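Local structure of zona pellucida sperm-binding protein 1 (Gallus gallus, 6GF6) at residues G40-V45 against Q86-L91. The protein is an egg-coat glycoprotein whose N-terminal ZP-N1 domain, the part present here, forms homodimers that cross-link egg coat filaments. The protein carries 2 engineered substitutions. Residues are numbered along the deposited sequence; the frame is centred on the assembly and turned at random.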
loop_
_atom_site.group_PDB
_atom_site.type_symbol
_atom_site.label_atom_id
_atom_site.label_comp_id
_atom_site.label_asym_id
_atom_site.label_seq_id
_atom_site.Cartn_x
_atom_site.Cartn_y
_atom_site.Cartn_z
ATOM N N GLY B 40 7.752 10.370 -21.882
ATOM C CA GLY B 40 6.954 11.487 -21.421
ATOM C C GLY B 40 5.481 11.206 -21.216
ATOM O O GLY B 40 4.718 12.152 -20.996
ATOM N N THR B 41 5.041 9.953 -21.305
ATOM C CA THR B 41 3.638 9.650 -21.044
ATOM C C THR B 41 3.336 9.832 -19.562
ATOM O O THR B 41 4.180 9.562 -18.703
ATOM C CB THR B 41 3.297 8.217 -21.457
ATOM O OG1 THR B 41 3.639 8.009 -22.828
ATOM C CG2 THR B 41 1.822 7.940 -21.266
ATOM N N ARG B 42 2.137 10.323 -19.264
ATOM C CA ARG B 42 1.715 10.566 -17.890
ATOM C C ARG B 42 0.652 9.528 -17.538
ATOM O O ARG B 42 -0.474 9.588 -18.041
ATOM C CB ARG B 42 1.196 11.993 -17.730
ATOM C CG ARG B 42 2.286 13.053 -17.888
ATOM C CD ARG B 42 1.765 14.386 -18.420
ATOM N NE ARG B 42 0.769 15.002 -17.540
ATOM C CZ ARG B 42 -0.547 15.035 -17.764
ATOM N NH1 ARG B 42 -1.346 15.626 -16.884
ATOM N NH2 ARG B 42 -1.075 14.488 -18.856
ATOM N N PHE B 43 0.984 8.637 -16.611
ATOM C CA PHE B 43 0.119 7.523 -16.241
ATOM C C PHE B 43 -0.613 7.857 -14.953
ATOM O O PHE B 43 0.015 8.170 -13.940
ATOM C CB PHE B 43 0.902 6.221 -16.053
ATOM C CG PHE B 43 1.594 5.735 -17.283
ATOM C CD1 PHE B 43 2.850 6.207 -17.619
ATOM C CD2 PHE B 43 0.992 4.793 -18.106
ATOM C CE1 PHE B 43 3.493 5.755 -18.762
ATOM C CE2 PHE B 43 1.631 4.333 -19.252
ATOM C CZ PHE B 43 2.884 4.817 -19.579
ATOM N N GLU B 44 -1.936 7.844 -15.024
ATOM C CA GLU B 44 -2.771 8.008 -13.847
ATOM C C GLU B 44 -2.501 6.887 -12.852
ATOM O O GLU B 44 -2.240 5.742 -13.228
ATOM C CB GLU B 44 -4.246 8.016 -14.248
ATOM C CG GLU B 44 -4.631 9.305 -14.944
ATOM C CD GLU B 44 -4.416 10.528 -14.083
ATOM O OE1 GLU B 44 -3.580 11.360 -14.484
ATOM O OE2 GLU B 44 -5.020 10.628 -12.990
ATOM N N VAL B 45 -2.509 7.239 -11.580
ATOM C CA VAL B 45 -2.276 6.291 -10.499
ATOM C C VAL B 45 -3.609 5.786 -9.966
ATOM O O VAL B 45 -4.470 6.581 -9.570
ATOM C CB VAL B 45 -1.448 6.945 -9.386
ATOM C CG1 VAL B 45 -1.378 6.041 -8.180
ATOM C CG2 VAL B 45 -0.057 7.296 -9.904
ATOM N N GLN B 86 5.363 13.127 -11.809
ATOM C CA GLN B 86 4.959 14.518 -11.944
ATOM C C GLN B 86 3.937 14.847 -10.868
ATOM O O GLN B 86 2.991 14.082 -10.651
ATOM C CB GLN B 86 4.376 14.792 -13.331
ATOM C CG GLN B 86 4.054 16.258 -13.580
ATOM C CD GLN B 86 3.363 16.486 -14.905
ATOM O OE1 GLN B 86 2.927 15.543 -15.561
ATOM N NE2 GLN B 86 3.248 17.747 -15.302
ATOM N N LEU B 87 4.148 15.964 -10.178
ATOM C CA LEU B 87 3.203 16.491 -9.202
ATOM C C LEU B 87 2.534 17.713 -9.799
ATOM O O LEU B 87 3.219 18.654 -10.214
ATOM C CB LEU B 87 3.892 16.866 -7.893
ATOM C CG LEU B 87 4.565 15.745 -7.116
ATOM C CD1 LEU B 87 5.916 15.462 -7.712
ATOM C CD2 LEU B 87 4.702 16.136 -5.655
ATOM N N GLU B 88 1.211 17.697 -9.844
ATOM C CA GLU B 88 0.436 18.825 -10.341
ATOM C C GLU B 88 -0.283 19.442 -9.154
ATOM O O GLU B 88 -1.239 18.861 -8.629
ATOM C CB GLU B 88 -0.545 18.388 -11.421
ATOM C CG GLU B 88 0.136 17.965 -12.704
ATOM C CD GLU B 88 -0.828 17.811 -13.857
ATOM O OE1 GLU B 88 -2.033 17.582 -13.615
ATOM O OE2 GLU B 88 -0.365 17.910 -15.012
ATOM N N GLU B 89 0.197 20.594 -8.711
ATOM C CA GLU B 89 -0.495 21.331 -7.667
ATOM C C GLU B 89 -1.731 21.981 -8.261
ATOM O O GLU B 89 -1.650 22.659 -9.289
ATOM C CB GLU B 89 0.427 22.381 -7.049
ATOM C CG GLU B 89 -0.175 23.087 -5.845
ATOM C CD GLU B 89 0.763 24.105 -5.223
ATOM O OE1 GLU B 89 0.427 24.637 -4.144
ATOM O OE2 GLU B 89 1.826 24.385 -5.815
ATOM N N MET B 90 -2.883 21.750 -7.645
ATOM C CA MET B 90 -4.139 22.155 -8.251
ATOM C C MET B 90 -4.988 22.946 -7.271
ATOM O O MET B 90 -5.069 22.618 -6.083
ATOM C CB MET B 90 -4.913 20.946 -8.770
ATOM C CG MET B 90 -4.282 20.354 -10.018
ATOM S SD MET B 90 -5.191 18.962 -10.668
ATOM C CE MET B 90 -6.800 19.689 -10.978
ATOM N N LEU B 91 -5.618 23.990 -7.802
ATOM C CA LEU B 91 -6.604 24.801 -7.111
ATOM C C LEU B 91 -7.958 24.102 -7.092
ATOM O O LEU B 91 -8.232 23.204 -7.894
ATOM C CB LEU B 91 -6.738 26.154 -7.805
ATOM C CG LEU B 91 -5.421 26.894 -8.056
ATOM C CD1 LEU B 91 -5.687 28.228 -8.734
ATOM C CD2 LEU B 91 -4.633 27.093 -6.761
#
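Arg42 NE donates to the side-chain carbonyl of Gln86, with NE and Gln86 OE1 3.0 Å apart; the bond is bent, 138° at the hydrogen. OE1 lies almost in the guanidinium plane, while the amide stands steeply to that plane, at 75°. Gln86 reaches out as a straight chain, CG anti to its backbone N (chi1 -175°), and its other amide atom, NE2, is hydrogen-bonded to Ser99 on strand 96-107, a second bond that probably sets the amide's rotation, with OE1 toward Arg42. Arg42 CD also comes within 3.3 Å of Gln86 OE1 as the two side chains cross at a slant. A bend at chi3 carries the guanidinium onward to Glu88, where Arg42 NH1 makes a salt bridge 3.1 Å long to Glu88 OE2, approaching from above the carboxylate plane. With an alanine in place of Glu88, Arg42 NH1 would probably lose its charged mate and the guanidinium would be freer to turn. Both Arg42 and Glu88 also touch Lys34 of strand 30-36, which pairs with strand 42-44 along one edge and with strand 80-90 along the other. The contact is therefore a surface bridge between next-but-one strands of an antiparallel sheet in the Ig-like ZP-N fold, at a place where Glu88 shares zinc sites with His32 and, separately, with Lys34 in a structure of this protein, though no zinc is bound to this chain here.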